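Local coordinates for sugar isomerase (Sinorhizobium meliloti, PDB 3QC0), which probably isomerises a sugar, using a zinc ion held in a xylose isomerase-like TIM barrel, though its substrate is not established, at residues D177-I191 and D218-I232. Residues are numbered along the deposited sequence; the frame is centred on the assembly and turned at random.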
# COMPACT_ATOMS: atom_id res chain seq x y z
N ASP A 177 -1.94 -8.51 -10.63
CA ASP A 177 -3.29 -8.44 -10.05
C ASP A 177 -3.58 -6.98 -9.81
O ASP A 177 -2.83 -6.31 -9.11
CB ASP A 177 -3.30 -9.25 -8.76
CG ASP A 177 -4.65 -9.29 -8.07
OD1 ASP A 177 -5.42 -8.32 -8.19
OD2 ASP A 177 -4.92 -10.31 -7.39
N VAL A 178 -4.60 -6.47 -10.48
CA VAL A 178 -4.89 -5.03 -10.45
C VAL A 178 -5.08 -4.55 -9.02
O VAL A 178 -4.75 -3.39 -8.72
CB VAL A 178 -6.11 -4.67 -11.31
CG1 VAL A 178 -5.80 -5.04 -12.80
CG2 VAL A 178 -7.41 -5.34 -10.83
N TYR A 179 -5.58 -5.40 -8.14
CA TYR A 179 -5.81 -4.98 -6.76
C TYR A 179 -4.51 -4.56 -6.10
O TYR A 179 -4.44 -3.63 -5.33
CB TYR A 179 -6.45 -6.09 -5.91
CG TYR A 179 -7.22 -5.57 -4.72
CD1 TYR A 179 -8.42 -4.89 -4.91
CD2 TYR A 179 -6.78 -5.77 -3.42
CE1 TYR A 179 -9.14 -4.39 -3.83
CE2 TYR A 179 -7.51 -5.30 -2.32
CZ TYR A 179 -8.69 -4.60 -2.54
OH TYR A 179 -9.44 -4.14 -1.47
N HIS A 180 -3.45 -5.29 -6.42
CA HIS A 180 -2.18 -5.12 -5.74
C HIS A 180 -1.32 -4.02 -6.35
O HIS A 180 -0.41 -3.52 -5.67
CB HIS A 180 -1.40 -6.44 -5.80
CG HIS A 180 -2.10 -7.56 -5.11
ND1 HIS A 180 -2.70 -7.40 -3.88
CD2 HIS A 180 -2.28 -8.86 -5.46
CE1 HIS A 180 -3.25 -8.55 -3.52
NE2 HIS A 180 -3.01 -9.45 -4.46
N VAL A 181 -1.55 -3.72 -7.64
CA VAL A 181 -0.63 -2.84 -8.39
C VAL A 181 -1.23 -1.55 -8.96
O VAL A 181 -0.45 -0.73 -9.46
CB VAL A 181 0.06 -3.63 -9.58
CG1 VAL A 181 0.69 -4.94 -9.12
CG2 VAL A 181 -0.95 -3.90 -10.76
N TRP A 182 -2.55 -1.39 -8.95
CA TRP A 182 -3.21 -0.32 -9.72
C TRP A 182 -2.67 1.07 -9.35
O TRP A 182 -2.64 1.97 -10.18
CB TRP A 182 -4.72 -0.33 -9.54
CG TRP A 182 -5.17 0.13 -8.21
CD1 TRP A 182 -5.23 -0.59 -7.08
CD2 TRP A 182 -5.53 1.48 -7.87
NE1 TRP A 182 -5.64 0.22 -6.03
CE2 TRP A 182 -5.83 1.49 -6.50
CE3 TRP A 182 -5.66 2.63 -8.60
CZ2 TRP A 182 -6.25 2.66 -5.84
CZ3 TRP A 182 -6.03 3.79 -7.97
CH2 TRP A 182 -6.34 3.80 -6.58
N TRP A 183 -2.30 1.23 -8.08
CA TRP A 183 -1.88 2.50 -7.48
C TRP A 183 -0.46 2.90 -7.83
O TRP A 183 -0.04 4.02 -7.59
CB TRP A 183 -2.03 2.37 -5.90
CG TRP A 183 -1.11 1.32 -5.45
CD1 TRP A 183 -1.41 -0.02 -5.37
CD2 TRP A 183 0.30 1.42 -5.22
NE1 TRP A 183 -0.29 -0.74 -5.08
CE2 TRP A 183 0.78 0.11 -5.00
CE3 TRP A 183 1.21 2.50 -5.14
CZ2 TRP A 183 2.10 -0.16 -4.73
CZ3 TRP A 183 2.52 2.22 -4.88
CH2 TRP A 183 2.97 0.90 -4.69
N ASP A 184 0.33 1.97 -8.37
CA ASP A 184 1.77 2.19 -8.48
C ASP A 184 2.05 3.29 -9.50
O ASP A 184 1.69 3.17 -10.67
CB ASP A 184 2.45 0.88 -8.89
CG ASP A 184 3.98 0.94 -8.85
OD1 ASP A 184 4.57 2.01 -9.04
OD2 ASP A 184 4.59 -0.12 -8.61
N PRO A 185 2.73 4.38 -9.08
CA PRO A 185 2.94 5.47 -10.01
C PRO A 185 3.79 5.07 -11.20
O PRO A 185 3.71 5.77 -12.21
CB PRO A 185 3.56 6.59 -9.14
CG PRO A 185 3.96 6.03 -7.96
CD PRO A 185 3.20 4.72 -7.73
N ASP A 186 4.58 4.02 -11.07
CA ASP A 186 5.43 3.57 -12.17
C ASP A 186 4.85 2.35 -12.92
O ASP A 186 5.57 1.65 -13.66
CB ASP A 186 6.83 3.26 -11.70
CG ASP A 186 7.87 3.38 -12.86
OD1 ASP A 186 7.65 4.17 -13.81
OD2 ASP A 186 8.88 2.69 -12.81
N LEU A 187 3.54 2.13 -12.77
CA LEU A 187 2.91 0.91 -13.32
C LEU A 187 3.07 0.79 -14.82
O LEU A 187 3.41 -0.29 -15.31
CB LEU A 187 1.42 0.87 -12.99
CG LEU A 187 0.66 -0.39 -13.38
CD1 LEU A 187 1.33 -1.65 -12.75
CD2 LEU A 187 -0.83 -0.26 -13.06
N ALA A 188 2.87 1.88 -15.56
CA ALA A 188 2.99 1.79 -17.03
C ALA A 188 4.38 1.34 -17.47
O ALA A 188 4.51 0.44 -18.30
CB ALA A 188 2.69 3.13 -17.68
N ASN A 189 5.42 1.90 -16.91
CA ASN A 189 6.78 1.51 -17.29
C ASN A 189 7.06 0.08 -16.86
O ASN A 189 7.72 -0.67 -17.58
CB ASN A 189 7.83 2.40 -16.63
CG ASN A 189 8.01 3.76 -17.33
OD1 ASN A 189 7.75 3.90 -18.55
ND2 ASN A 189 8.46 4.75 -16.55
N GLN A 190 6.56 -0.35 -15.70
CA GLN A 190 6.86 -1.70 -15.24
C GLN A 190 6.09 -2.76 -16.00
O GLN A 190 6.64 -3.84 -16.27
CB GLN A 190 6.63 -1.81 -13.72
CG GLN A 190 7.58 -0.89 -12.92
CD GLN A 190 9.04 -1.20 -13.12
OE1 GLN A 190 9.45 -2.36 -13.31
NE2 GLN A 190 9.86 -0.16 -13.09
N ILE A 191 4.86 -2.45 -16.46
CA ILE A 191 4.15 -3.38 -17.36
C ILE A 191 4.93 -3.53 -18.67
O ILE A 191 5.11 -4.65 -19.17
CB ILE A 191 2.73 -2.94 -17.63
CG1 ILE A 191 1.87 -3.08 -16.37
CG2 ILE A 191 2.05 -3.78 -18.74
CD1 ILE A 191 0.44 -2.49 -16.49
N ASP A 218 -12.79 -7.09 1.04
CA ASP A 218 -13.67 -6.13 0.37
C ASP A 218 -13.15 -5.68 -1.00
O ASP A 218 -13.25 -4.50 -1.38
CB ASP A 218 -13.94 -4.94 1.30
CG ASP A 218 -15.13 -4.10 0.86
OD1 ASP A 218 -16.16 -4.70 0.42
OD2 ASP A 218 -15.04 -2.85 0.94
N ARG A 219 -12.63 -6.63 -1.76
CA ARG A 219 -12.39 -6.39 -3.18
C ARG A 219 -13.71 -6.13 -3.90
O ARG A 219 -14.75 -6.71 -3.52
CB ARG A 219 -11.70 -7.54 -3.88
CG ARG A 219 -10.35 -7.93 -3.33
CD ARG A 219 -9.64 -8.83 -4.31
NE ARG A 219 -8.30 -9.20 -3.88
CZ ARG A 219 -7.37 -9.70 -4.68
NH1 ARG A 219 -7.64 -10.00 -5.95
NH2 ARG A 219 -6.16 -9.95 -4.20
N GLY A 220 -13.66 -5.31 -4.93
CA GLY A 220 -14.84 -4.95 -5.72
C GLY A 220 -15.02 -5.80 -6.95
O GLY A 220 -14.04 -6.33 -7.52
N MSE A 221 -16.28 -5.97 -7.35
CA MSE A 221 -16.59 -6.42 -8.67
C MSE A 221 -16.10 -5.35 -9.66
O MSE A 221 -16.24 -4.14 -9.43
CB MSE A 221 -18.11 -6.58 -8.78
CG MSE A 221 -18.64 -7.00 -10.13
SE MSE A 221 -18.04 -8.70 -10.81
CE MSE A 221 -19.05 -9.74 -9.45
N MSE A 222 -15.57 -5.80 -10.77
CA MSE A 222 -15.07 -4.91 -11.80
C MSE A 222 -16.13 -3.90 -12.20
O MSE A 222 -17.24 -4.27 -12.55
CB MSE A 222 -14.68 -5.67 -13.06
CG MSE A 222 -13.51 -6.57 -12.94
SE MSE A 222 -13.89 -8.33 -12.19
CE MSE A 222 -15.19 -9.00 -13.41
N GLY A 223 -15.78 -2.62 -12.17
CA GLY A 223 -16.70 -1.53 -12.48
C GLY A 223 -17.37 -0.88 -11.29
O GLY A 223 -17.99 0.19 -11.44
N ASP A 224 -17.31 -1.51 -10.12
CA ASP A 224 -17.88 -0.94 -8.92
C ASP A 224 -16.88 -0.02 -8.23
O ASP A 224 -17.26 0.73 -7.31
CB ASP A 224 -18.32 -2.03 -7.93
CG ASP A 224 -19.65 -2.71 -8.30
OD1 ASP A 224 -20.31 -2.26 -9.27
OD2 ASP A 224 -20.05 -3.63 -7.55
N GLY A 225 -15.61 -0.09 -8.66
CA GLY A 225 -14.56 0.73 -8.04
C GLY A 225 -13.92 1.69 -9.02
O GLY A 225 -14.53 2.11 -10.00
N VAL A 226 -12.65 2.04 -8.75
CA VAL A 226 -11.95 3.14 -9.41
C VAL A 226 -10.80 2.75 -10.29
O VAL A 226 -10.12 3.63 -10.83
CB VAL A 226 -11.43 4.14 -8.36
CG1 VAL A 226 -12.59 4.69 -7.55
CG2 VAL A 226 -10.31 3.53 -7.52
N ILE A 227 -10.52 1.47 -10.45
CA ILE A 227 -9.37 1.06 -11.26
C ILE A 227 -9.66 1.25 -12.73
O ILE A 227 -10.72 0.90 -13.22
CB ILE A 227 -8.96 -0.41 -10.99
CG1 ILE A 227 -8.57 -0.60 -9.51
CG2 ILE A 227 -7.82 -0.83 -11.93
CD1 ILE A 227 -8.10 -1.99 -9.14
N ASP A 228 -8.69 1.80 -13.45
CA ASP A 228 -8.78 1.91 -14.91
C ASP A 228 -8.43 0.55 -15.50
O ASP A 228 -7.33 0.36 -16.04
CB ASP A 228 -7.82 3.01 -15.35
CG ASP A 228 -7.78 3.23 -16.86
OD1 ASP A 228 -8.57 2.64 -17.62
OD2 ASP A 228 -6.90 4.04 -17.32
N LEU A 229 -9.39 -0.39 -15.37
CA LEU A 229 -9.19 -1.78 -15.82
C LEU A 229 -8.87 -1.81 -17.30
O LEU A 229 -7.94 -2.52 -17.74
CB LEU A 229 -10.42 -2.63 -15.47
CG LEU A 229 -10.66 -2.84 -13.98
CD1 LEU A 229 -12.08 -3.39 -13.69
CD2 LEU A 229 -9.55 -3.75 -13.37
N LYS A 230 -9.62 -1.05 -18.09
CA LYS A 230 -9.44 -0.98 -19.53
C LYS A 230 -8.01 -0.57 -19.87
O LYS A 230 -7.35 -1.18 -20.69
CB LYS A 230 -10.46 -0.01 -20.13
CG LYS A 230 -10.42 0.31 -21.62
CD LYS A 230 -11.28 1.62 -21.93
CE LYS A 230 -11.95 1.66 -23.32
NZ LYS A 230 -13.11 2.67 -23.43
N GLY A 231 -7.53 0.49 -19.21
CA GLY A 231 -6.18 0.99 -19.45
C GLY A 231 -5.07 0.01 -19.09
O GLY A 231 -4.10 -0.17 -19.83
N ILE A 232 -5.20 -0.64 -17.94
CA ILE A 232 -4.22 -1.62 -17.53
C ILE A 232 -4.20 -2.78 -18.56
O ILE A 232 -3.13 -3.21 -18.98
CB ILE A 232 -4.51 -2.14 -16.10
CG1 ILE A 232 -4.25 -1.02 -15.05
CG2 ILE A 232 -3.68 -3.40 -15.78
CD1 ILE A 232 -4.65 -1.40 -13.62
O HOH W 1 -11.54 -2.60 -2.34
O HOH W 2 -10.17 -5.83 0.72
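Arg-219 lies along one face of the Tyr-179 ring, its CG 3.7 Å from the ring centroid in a CH-pi contact, and its guanidinium, tilted 19° from that ring, rests over Tyr-179 CB. At the ring's edge a water in its plane links Tyr-179 OH to Asp-218 O, and a second water links the same hydroxyl to Asp-218 N. Trp-182 takes Ile-227 CG1 over one face, 3.7 Å from Trp-182 CG, and Trp-183 CB over the other; Val-178 O and Tyr-179 O sit at its edge. Extended from CG to NE, the arginine reaches past the tyrosine to Asp-177, where NH1 meets the syn lone pair of OD2 at 3.1 Å; NH2 adds a weak bond to the same OD2. NH1 also bonds Glu-248 O. Because Asp-177 OD2 is itself a zinc ligand, with Glu-142, His-204 and Glu-248, this is a second-shell salt bridge, while OD1 caps the helix through Tyr-179 N. A leucine at Arg-219 would probably leave Asp-177 without its arginine partner and Glu-248 O without the NH1 bond. From helix 229-238, Ile-232 CD1 packs 3.9 Å from Val-178 CG1 and 4.0 Å from Leu-187 CD2, and Leu-229 CD2 covers Val-178 CG2. The arrangement belongs to the mouth of a TIM barrel, where the loops after strands 172-177 and 200-205 meet beside the zinc site.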